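Local coordinates for protein cryptic loci regulator 2 (Schizosaccharomyces pombe 972h-, PDB 5IKJ) that promotes heterochromatic transcriptional silencing, being required for histone deacetylation at the mating-type region and centromere, nucleosome positioning at heterochromatic loci and the silencing function of the SHREC complex, at residues Tyr55-Gln65 against Phe139-Leu147; Gly69-Leu78 against His229-Trp238. All blocks are in the same frame, centred on the assembly; numbering follows the deposited sequence.

Contact 1. Residues Tyr55-Gln65 against Phe139-Leu147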
loop_
_atom_site.group_PDB
_atom_site.type_symbol
_atom_site.label_atom_id
_atom_site.label_comp_id
_atom_site.label_asym_id
_atom_site.label_seq_id
_atom_site.Cartn_x
_atom_site.Cartn_y
_atom_site.Cartn_z
ATOM N N TYR A 55 -8.671 9.247 -28.296
ATOM C CA TYR A 55 -7.716 8.210 -27.920
ATOM C C TYR A 55 -6.684 8.757 -26.942
ATOM O O TYR A 55 -6.440 8.169 -25.880
ATOM C CB TYR A 55 -7.037 7.665 -29.178
ATOM C CG TYR A 55 -6.267 6.376 -28.984
ATOM C CD1 TYR A 55 -4.990 6.379 -28.439
ATOM C CD2 TYR A 55 -6.814 5.158 -29.365
ATOM C CE1 TYR A 55 -4.284 5.202 -28.269
ATOM C CE2 TYR A 55 -6.116 3.977 -29.199
ATOM C CZ TYR A 55 -4.851 4.004 -28.651
ATOM O OH TYR A 55 -4.153 2.831 -28.485
ATOM N N ARG A 56 -6.074 9.896 -27.281
ATOM C CA ARG A 56 -5.062 10.495 -26.421
ATOM C C ARG A 56 -5.655 11.090 -25.149
ATOM O O ARG A 56 -4.931 11.245 -24.161
ATOM C CB ARG A 56 -4.294 11.563 -27.199
ATOM C CG ARG A 56 -3.513 11.007 -28.388
ATOM C CD ARG A 56 -2.717 12.081 -29.124
ATOM N NE ARG A 56 -2.928 13.415 -28.567
ATOM C CZ ARG A 56 -3.663 14.376 -29.123
ATOM N NH1 ARG A 56 -4.276 14.187 -30.283
ATOM N NH2 ARG A 56 -3.778 15.546 -28.511
ATOM N N GLN A 57 -6.949 11.421 -25.147
ATOM C CA GLN A 57 -7.587 11.876 -23.916
ATOM C C GLN A 57 -7.784 10.721 -22.943
ATOM O O GLN A 57 -7.601 10.881 -21.731
ATOM C CB GLN A 57 -8.929 12.540 -24.227
ATOM C CG GLN A 57 -8.822 13.912 -24.867
ATOM C CD GLN A 57 -10.182 14.516 -25.159
ATOM O OE1 GLN A 57 -11.041 13.875 -25.766
ATOM N NE2 GLN A 57 -10.390 15.749 -24.716
ATOM N N ILE A 58 -8.168 9.551 -23.456
ATOM C CA ILE A 58 -8.342 8.379 -22.603
ATOM C C ILE A 58 -6.996 7.927 -22.050
ATOM O O ILE A 58 -6.863 7.629 -20.858
ATOM C CB ILE A 58 -9.043 7.255 -23.386
ATOM C CG1 ILE A 58 -10.470 7.677 -23.754
ATOM C CG2 ILE A 58 -9.075 5.964 -22.575
ATOM C CD1 ILE A 58 -10.982 7.062 -25.037
ATOM N N CYS A 59 -5.980 7.864 -22.913
ATOM C CA CYS A 59 -4.639 7.506 -22.462
ATOM C C CYS A 59 -4.165 8.442 -21.358
ATOM O O CYS A 59 -3.649 7.995 -20.327
ATOM C CB CYS A 59 -3.666 7.534 -23.640
ATOM S SG CYS A 59 -3.869 6.193 -24.824
ATOM N N GLY A 60 -4.341 9.751 -21.552
ATOM C CA GLY A 60 -3.855 10.706 -20.571
ATOM C C GLY A 60 -4.576 10.610 -19.242
ATOM O O GLY A 60 -3.947 10.660 -18.182
ATOM N N ARG A 61 -5.904 10.475 -19.273
ATOM C CA ARG A 61 -6.660 10.374 -18.028
ATOM C C ARG A 61 -6.265 9.126 -17.253
ATOM O O ARG A 61 -5.990 9.188 -16.050
ATOM C CB ARG A 61 -8.164 10.364 -18.307
ATOM C CG ARG A 61 -9.000 10.118 -17.050
ATOM C CD ARG A 61 -10.497 10.199 -17.298
ATOM N NE ARG A 61 -11.008 9.040 -18.022
ATOM C CZ ARG A 61 -11.170 8.976 -19.341
ATOM N NH1 ARG A 61 -11.644 7.867 -19.893
ATOM N NH2 ARG A 61 -10.863 10.012 -20.112
ATOM N N LEU A 62 -6.240 7.977 -17.927
ATOM C CA LEU A 62 -5.986 6.717 -17.239
ATOM C C LEU A 62 -4.519 6.582 -16.857
ATOM O O LEU A 62 -4.201 6.045 -15.790
ATOM C CB LEU A 62 -6.434 5.548 -18.116
ATOM C CG LEU A 62 -7.941 5.539 -18.398
ATOM C CD1 LEU A 62 -8.305 4.510 -19.456
ATOM C CD2 LEU A 62 -8.726 5.280 -17.120
ATOM N N LEU A 63 -3.613 7.064 -17.708
ATOM C CA LEU A 63 -2.214 7.153 -17.309
ATOM C C LEU A 63 -2.070 8.017 -16.061
ATOM O O LEU A 63 -1.423 7.619 -15.086
ATOM C CB LEU A 63 -1.372 7.714 -18.455
ATOM C CG LEU A 63 0.133 7.816 -18.185
ATOM C CD1 LEU A 63 0.710 6.451 -17.829
ATOM C CD2 LEU A 63 0.866 8.408 -19.383
ATOM N N ALA A 64 -2.686 9.202 -16.070
ATOM C CA ALA A 64 -2.595 10.093 -14.918
ATOM C C ALA A 64 -3.141 9.430 -13.661
ATOM O O ALA A 64 -2.536 9.523 -12.587
ATOM C CB ALA A 64 -3.346 11.394 -15.202
ATOM N N GLN A 65 -4.290 8.759 -13.772
ATOM C CA GLN A 65 -4.856 8.062 -12.624
ATOM C C GLN A 65 -4.009 6.871 -12.205
ATOM O O GLN A 65 -4.148 6.393 -11.075
ATOM C CB GLN A 65 -6.283 7.609 -12.942
ATOM C CG GLN A 65 -7.254 8.761 -13.156
ATOM C CD GLN A 65 -8.585 8.311 -13.726
ATOM O OE1 GLN A 65 -8.799 7.124 -13.969
ATOM N NE2 GLN A 65 -9.486 9.262 -13.946
ATOM N N PHE A 139 -7.854 14.229 -12.438
ATOM C CA PHE A 139 -7.122 13.597 -13.528
ATOM C C PHE A 139 -7.983 13.344 -14.757
ATOM O O PHE A 139 -7.442 12.949 -15.795
ATOM C CB PHE A 139 -6.500 12.291 -13.038
ATOM C CG PHE A 139 -5.703 12.443 -11.777
ATOM C CD1 PHE A 139 -4.577 13.251 -11.751
ATOM C CD2 PHE A 139 -6.080 11.788 -10.618
ATOM C CE1 PHE A 139 -3.842 13.400 -10.590
ATOM C CE2 PHE A 139 -5.347 11.931 -9.454
ATOM C CZ PHE A 139 -4.227 12.739 -9.441
ATOM N N GLU A 140 -9.296 13.567 -14.672
ATOM C CA GLU A 140 -10.152 13.432 -15.844
ATOM C C GLU A 140 -9.828 14.450 -16.929
ATOM O O GLU A 140 -10.300 14.292 -18.060
ATOM C CB GLU A 140 -11.624 13.561 -15.439
ATOM C CG GLU A 140 -12.129 12.422 -14.564
ATOM C CD GLU A 140 -13.640 12.291 -14.586
ATOM O OE1 GLU A 140 -14.331 13.331 -14.534
ATOM O OE2 GLU A 140 -14.138 11.147 -14.664
ATOM N N ASN A 141 -9.036 15.478 -16.619
ATOM C CA ASN A 141 -8.689 16.504 -17.594
ATOM C C ASN A 141 -7.380 16.229 -18.320
ATOM O O ASN A 141 -7.163 16.783 -19.404
ATOM C CB ASN A 141 -8.596 17.871 -16.909
ATOM C CG ASN A 141 -9.940 18.559 -16.793
ATOM O OD1 ASN A 141 -10.973 17.909 -16.629
ATOM N ND2 ASN A 141 -9.935 19.882 -16.888
ATOM N N TYR A 142 -6.507 15.396 -17.758
ATOM C CA TYR A 142 -5.223 15.127 -18.387
ATOM C C TYR A 142 -5.427 14.476 -19.752
ATOM O O TYR A 142 -6.445 13.834 -20.021
ATOM C CB TYR A 142 -4.364 14.224 -17.502
ATOM C CG TYR A 142 -3.848 14.884 -16.241
ATOM C CD1 TYR A 142 -4.720 15.431 -15.312
ATOM C CD2 TYR A 142 -2.485 14.942 -15.971
ATOM C CE1 TYR A 142 -4.255 16.024 -14.154
ATOM C CE2 TYR A 142 -2.009 15.535 -14.815
ATOM C CZ TYR A 142 -2.900 16.074 -13.912
ATOM O OH TYR A 142 -2.437 16.667 -12.760
ATOM N N TYR A 143 -4.436 14.650 -20.621
ATOM C CA TYR A 143 -4.508 14.102 -21.966
ATOM C C TYR A 143 -3.105 14.058 -22.550
ATOM O O TYR A 143 -2.243 14.865 -22.191
ATOM C CB TYR A 143 -5.432 14.933 -22.861
ATOM C CG TYR A 143 -4.820 16.229 -23.337
ATOM C CD1 TYR A 143 -4.869 17.374 -22.552
ATOM C CD2 TYR A 143 -4.195 16.309 -24.575
ATOM C CE1 TYR A 143 -4.310 18.561 -22.987
ATOM C CE2 TYR A 143 -3.634 17.489 -25.016
ATOM C CZ TYR A 143 -3.694 18.613 -24.220
ATOM O OH TYR A 143 -3.134 19.791 -24.661
ATOM N N LEU A 144 -2.887 13.105 -23.452
ATOM C CA LEU A 144 -1.605 12.983 -24.140
ATOM C C LEU A 144 -1.458 14.121 -25.140
ATOM O O LEU A 144 -2.215 14.206 -26.114
ATOM C CB LEU A 144 -1.506 11.631 -24.841
ATOM C CG LEU A 144 -0.615 10.582 -24.173
ATOM C CD1 LEU A 144 -1.013 10.365 -22.720
ATOM C CD2 LEU A 144 -0.676 9.273 -24.947
ATOM N N ALA A 145 -0.489 15.008 -24.897
ATOM C CA ALA A 145 -0.152 16.026 -25.887
ATOM C C ALA A 145 0.116 15.399 -27.243
ATOM O O ALA A 145 -0.193 15.995 -28.280
ATOM C CB ALA A 145 1.079 16.817 -25.440
ATOM N N SER A 146 0.686 14.199 -27.254
ATOM C CA SER A 146 1.104 13.549 -28.484
ATOM C C SER A 146 1.312 12.070 -28.205
ATOM O O SER A 146 1.692 11.683 -27.098
ATOM C CB SER A 146 2.392 14.175 -29.029
ATOM O OG SER A 146 2.931 13.400 -30.085
ATOM N N LEU A 147 1.056 11.249 -29.219
ATOM C CA LEU A 147 1.360 9.835 -29.104
ATOM C C LEU A 147 2.873 9.642 -29.015
ATOM O O LEU A 147 3.641 10.460 -29.530
ATOM C CB LEU A 147 0.810 9.064 -30.300
ATOM C CG LEU A 147 -0.701 8.837 -30.331
ATOM C CD1 LEU A 147 -1.120 8.337 -31.704
ATOM C CD2 LEU A 147 -1.130 7.854 -29.251
#
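L144 and R56 grip each other at both backbone and side chain, where the short strand 143-144 lies against helix 50-67. The amide N of L144 donates to R56 O at 2.9 Å, nearly straight at 176°. That oxygen also accepts the helical bond from G60 N, and the two donors reach it from opposite faces of its carbonyl plane. In return, R56 NE donates to L144 O over 2.7 Å, with the acceptor close to the guanidinium plane; NH2 adds a weak bond to the same oxygen. The side chain gets there by a bend at chi3 (-3°), which turns the guanidinium edge toward the strand carbonyl, while NH1 is held by N52.

Packing is tightest at G60, which has no side chain, so the helix and strand backbones meet directly, G60 CA lying 3.7 Å from Y143 CA. L144 spreads its two methyls over this spot: CD1 meets G60 CA at 3.6 Å, and CD2 meets C59 CB at 3.7 Å. One turn on, A64 CB lies 3.7 Å from Y142 CG, and the far end of that tyrosine bonds through OH to T136 O.

Toward the more open end the contact thins. R61, its CG anti to the backbone N, runs alongside E140 with CD 3.6 Å from E140 CA, but the guanidinium and carboxylate planes stand 85° apart and R61 NE remains 5.1 Å from E140 OE2. Q65 meets F139 there through CG and CB.

Strand 143-144 also pairs in parallel with strand 14-17, so its backbone is tied on both flanks. The chemistry implies a fixed register set by paired R56–L144 bonds and glycine, with loosely placed charges at the margin.

Contact 2. Residues Gly69-Leu78 against His229-Trp238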
loop_
_atom_site.group_PDB
_atom_site.type_symbol
_atom_site.label_atom_id
_atom_site.label_comp_id
_atom_site.label_asym_id
_atom_site.label_seq_id
_atom_site.Cartn_x
_atom_site.Cartn_y
_atom_site.Cartn_z
ATOM N N GLY A 69 -1.975 7.689 -8.925
ATOM C CA GLY A 69 -2.991 7.004 -8.154
ATOM C C GLY A 69 -2.692 5.528 -7.988
ATOM O O GLY A 69 -1.970 5.132 -7.069
ATOM N N GLY A 70 -3.237 4.707 -8.877
ATOM C CA GLY A 70 -3.048 3.274 -8.810
ATOM C C GLY A 70 -4.092 2.592 -7.941
ATOM O O GLY A 70 -4.721 3.198 -7.074
ATOM N N ALA A 71 -4.268 1.296 -8.190
ATOM C CA ALA A 71 -5.273 0.512 -7.484
ATOM C C ALA A 71 -5.150 0.691 -5.978
ATOM O O ALA A 71 -4.069 0.533 -5.404
ATOM C CB ALA A 71 -5.130 -0.967 -7.846
ATOM N N GLY A 72 -6.271 1.025 -5.343
ATOM C CA GLY A 72 -6.350 1.090 -3.900
ATOM C C GLY A 72 -6.130 2.455 -3.289
ATOM O O GLY A 72 -6.179 2.573 -2.058
ATOM N N SER A 73 -5.890 3.485 -4.096
ATOM C CA SER A 73 -5.592 4.803 -3.549
ATOM C C SER A 73 -6.822 5.401 -2.881
ATOM O O SER A 73 -7.925 5.368 -3.437
ATOM C CB SER A 73 -5.098 5.739 -4.649
ATOM O OG SER A 73 -4.742 7.002 -4.108
ATOM N N THR A 74 -6.626 5.954 -1.684
ATOM C CA THR A 74 -7.645 6.748 -1.009
ATOM C C THR A 74 -7.202 8.195 -0.835
ATOM O O THR A 74 -7.836 8.941 -0.079
ATOM C CB THR A 74 -7.992 6.138 0.353
ATOM O OG1 THR A 74 -6.877 6.274 1.243
ATOM C CG2 THR A 74 -8.344 4.661 0.209
ATOM N N GLN A 75 -6.132 8.610 -1.514
ATOM C CA GLN A 75 -5.649 9.980 -1.372
ATOM C C GLN A 75 -6.679 11.015 -1.802
ATOM O O GLN A 75 -6.752 12.075 -1.156
ATOM C CB GLN A 75 -4.344 10.156 -2.162
ATOM C CG GLN A 75 -3.203 9.272 -1.681
ATOM C CD GLN A 75 -2.969 9.384 -0.190
ATOM O OE1 GLN A 75 -2.872 10.486 0.352
ATOM N NE2 GLN A 75 -2.897 8.243 0.487
ATOM N N PRO A 76 -7.476 10.802 -2.853
ATOM C CA PRO A 76 -8.536 11.776 -3.156
ATOM C C PRO A 76 -9.496 11.990 -2.001
ATOM O O PRO A 76 -10.040 13.093 -1.858
ATOM C CB PRO A 76 -9.238 11.159 -4.374
ATOM C CG PRO A 76 -8.202 10.302 -5.009
ATOM C CD PRO A 76 -7.391 9.746 -3.878
ATOM N N ILE A 77 -9.719 10.972 -1.168
ATOM C CA ILE A 77 -10.604 11.135 -0.020
ATOM C C ILE A 77 -9.966 12.052 1.016
ATOM O O ILE A 77 -10.636 12.919 1.591
ATOM C CB ILE A 77 -10.963 9.761 0.579
ATOM C CG1 ILE A 77 -11.698 8.915 -0.465
ATOM C CG2 ILE A 77 -11.819 9.930 1.832
ATOM C CD1 ILE A 77 -12.036 7.507 -0.011
ATOM N N LEU A 78 -8.667 11.882 1.274
ATOM C CA LEU A 78 -7.987 12.776 2.204
ATOM C C LEU A 78 -7.897 14.186 1.638
ATOM O O LEU A 78 -8.026 15.168 2.379
ATOM C CB LEU A 78 -6.590 12.243 2.532
ATOM C CG LEU A 78 -5.792 13.083 3.536
ATOM C CD1 LEU A 78 -6.475 13.096 4.898
ATOM C CD2 LEU A 78 -4.359 12.585 3.665
ATOM N N HIS A 229 -0.666 1.309 -1.215
ATOM C CA HIS A 229 -1.656 2.201 -0.624
ATOM C C HIS A 229 -2.165 1.676 0.712
ATOM O O HIS A 229 -2.538 2.469 1.584
ATOM C CB HIS A 229 -2.807 2.416 -1.602
ATOM C CG HIS A 229 -2.475 3.362 -2.711
ATOM N ND1 HIS A 229 -2.282 4.710 -2.503
ATOM C CD2 HIS A 229 -2.287 3.156 -4.036
ATOM C CE1 HIS A 229 -1.994 5.296 -3.651
ATOM N NE2 HIS A 229 -1.993 4.376 -4.598
ATOM N N GLU A 230 -2.191 0.355 0.897
ATOM C CA GLU A 230 -2.463 -0.188 2.224
ATOM C C GLU A 230 -1.377 0.228 3.206
ATOM O O GLU A 230 -1.663 0.577 4.358
ATOM C CB GLU A 230 -2.570 -1.712 2.160
ATOM C CG GLU A 230 -3.021 -2.356 3.462
ATOM C CD GLU A 230 -3.009 -3.870 3.399
ATOM O OE1 GLU A 230 -3.007 -4.418 2.274
ATOM O OE2 GLU A 230 -2.999 -4.512 4.471
ATOM N N CYS A 231 -0.120 0.198 2.761
ATOM C CA CYS A 231 0.987 0.660 3.589
ATOM C C CYS A 231 0.851 2.144 3.900
ATOM O O CYS A 231 0.920 2.561 5.062
ATOM C CB CYS A 231 2.303 0.379 2.865
ATOM S SG CYS A 231 3.769 0.804 3.794
ATOM N N LYS A 232 0.655 2.957 2.863
ATOM C CA LYS A 232 0.523 4.396 3.054
ATOM C C LYS A 232 -0.618 4.721 4.009
ATOM O O LYS A 232 -0.488 5.600 4.868
ATOM C CB LYS A 232 0.307 5.075 1.702
ATOM C CG LYS A 232 0.500 6.580 1.710
ATOM C CD LYS A 232 0.392 7.147 0.302
ATOM C CE LYS A 232 0.455 8.667 0.287
ATOM N NZ LYS A 232 1.788 9.193 0.698
ATOM N N ASP A 233 -1.745 4.017 3.882
ATOM C CA ASP A 233 -2.880 4.292 4.755
ATOM C C ASP A 233 -2.588 3.880 6.192
ATOM O O ASP A 233 -2.987 4.574 7.134
ATOM C CB ASP A 233 -4.129 3.580 4.234
ATOM C CG ASP A 233 -4.604 4.131 2.903
ATOM O OD1 ASP A 233 -4.160 5.233 2.519
ATOM O OD2 ASP A 233 -5.427 3.463 2.242
ATOM N N ASP A 234 -1.885 2.760 6.383
ATOM C CA ASP A 234 -1.590 2.282 7.730
ATOM C C ASP A 234 -0.518 3.110 8.429
ATOM O O ASP A 234 -0.376 3.005 9.653
ATOM C CB ASP A 234 -1.151 0.817 7.680
ATOM C CG ASP A 234 -2.320 -0.139 7.525
ATOM O OD1 ASP A 234 -3.455 0.333 7.296
ATOM O OD2 ASP A 234 -2.104 -1.365 7.628
ATOM N N THR A 235 0.243 3.921 7.690
ATOM C CA THR A 235 1.319 4.706 8.279
ATOM C C THR A 235 1.233 6.200 7.995
ATOM O O THR A 235 1.939 6.968 8.656
ATOM C CB THR A 235 2.686 4.201 7.788
ATOM O OG1 THR A 235 2.810 4.435 6.381
ATOM C CG2 THR A 235 2.846 2.712 8.067
ATOM N N TYR A 236 0.399 6.636 7.048
ATOM C CA TYR A 236 0.350 8.043 6.671
ATOM C C TYR A 236 -1.081 8.567 6.608
ATOM O O TYR A 236 -1.402 9.578 7.240
ATOM C CB TYR A 236 1.053 8.245 5.325
ATOM C CG TYR A 236 0.879 9.620 4.720
ATOM C CD1 TYR A 236 1.691 10.678 5.105
ATOM C CD2 TYR A 236 -0.087 9.854 3.753
ATOM C CE1 TYR A 236 1.537 11.934 4.550
ATOM C CE2 TYR A 236 -0.249 11.105 3.192
ATOM C CZ TYR A 236 0.565 12.141 3.594
ATOM O OH TYR A 236 0.405 13.387 3.035
ATOM N N THR A 237 -1.953 7.887 5.860
ATOM C CA THR A 237 -3.277 8.436 5.576
ATOM C C THR A 237 -4.243 8.215 6.737
ATOM O O THR A 237 -4.801 9.171 7.285
ATOM C CB THR A 237 -3.834 7.815 4.293
ATOM O OG1 THR A 237 -2.763 7.578 3.369
ATOM C CG2 THR A 237 -4.846 8.747 3.650
ATOM N N TRP A 238 -4.459 6.958 7.118
ATOM C CA TRP A 238 -5.382 6.605 8.198
ATOM C C TRP A 238 -4.676 5.679 9.181
ATOM O O TRP A 238 -5.087 4.533 9.388
ATOM C CB TRP A 238 -6.641 5.952 7.630
ATOM C CG TRP A 238 -7.121 6.579 6.355
ATOM C CD1 TRP A 238 -6.987 6.077 5.094
ATOM C CD2 TRP A 238 -7.806 7.830 6.217
ATOM N NE1 TRP A 238 -7.548 6.935 4.179
ATOM C CE2 TRP A 238 -8.059 8.019 4.843
ATOM C CE3 TRP A 238 -8.231 8.809 7.121
ATOM C CZ2 TRP A 238 -8.715 9.145 4.351
ATOM C CZ3 TRP A 238 -8.885 9.926 6.630
ATOM C CH2 TRP A 238 -9.120 10.085 5.259
HETATM O O HOH W 1 -5.842 1.571 0.248
#
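A polar helix-end contact joins the loop and first turn of helix 75-82 to the last turns of helix 214-237, near the centre of the chain. At its loop end, H229 NE2 donates to G69 O at 2.6 Å, with the acceptor near the imidazole plane. S73 covers one face of this ring, its CB making a CH-pi contact 3.5 Å from the centroid. The ring is held by edge and face, and rests against a loop whose course is set by the type II beta turn G70-S73.

T74 forms the middle link. Its OG1 accepts from W238 NE1 at 3.1 Å, in the indole plane, and lies within weak bonding distance of both D233 oxygens. D233 OD2 also receives a water that bridges to G72 O.

Q75 is a knob among K232, D233, Y236 and T237. Bent at chi2 (-52°), it brings NE2 to T237 OG1 at 3.0 Å (angle 158°), and T237 OG1 in turn donates to the anti lone pair of D233 OD1. Beyond it, L78 CD1 packs 4.0 Å from W238 CH2. The chain of another protein reaches K232 NZ through its backbone.

Chemically, D233 is the hub: T237 and water donate to its carboxylate and would favour the charged form, whereas H229 O, 3.1 Å from D233 OD2, would oppose it. H229 ND1, buried here, has no partner to match the NE2 bond.

Overall arrangement
Contacts 1 and 2 lie about 22 Å apart between centres and are joined through the chain: helix 50-67 and helix 75-82 follow each other, and Q65 O and G70 N, at 2.9 Å, make a probable hydrogen bond. Their segments alternate in sequence, 55-65, 69-78, 139-147 and 229-238, so the chain passes from contact 1 to contact 2, returns, and goes on to contact 2 again. Contact 1 is peripheral, with L63 about 12 Å from the zinc ion held by H189, C204, C206 and C209. Contact 2 is near the centre, beside strands 255-266 and 387-390. The pair is consistent with helices 50-67 and 75-82 linking the zinc region to helix 214-237 and its neighbouring strands.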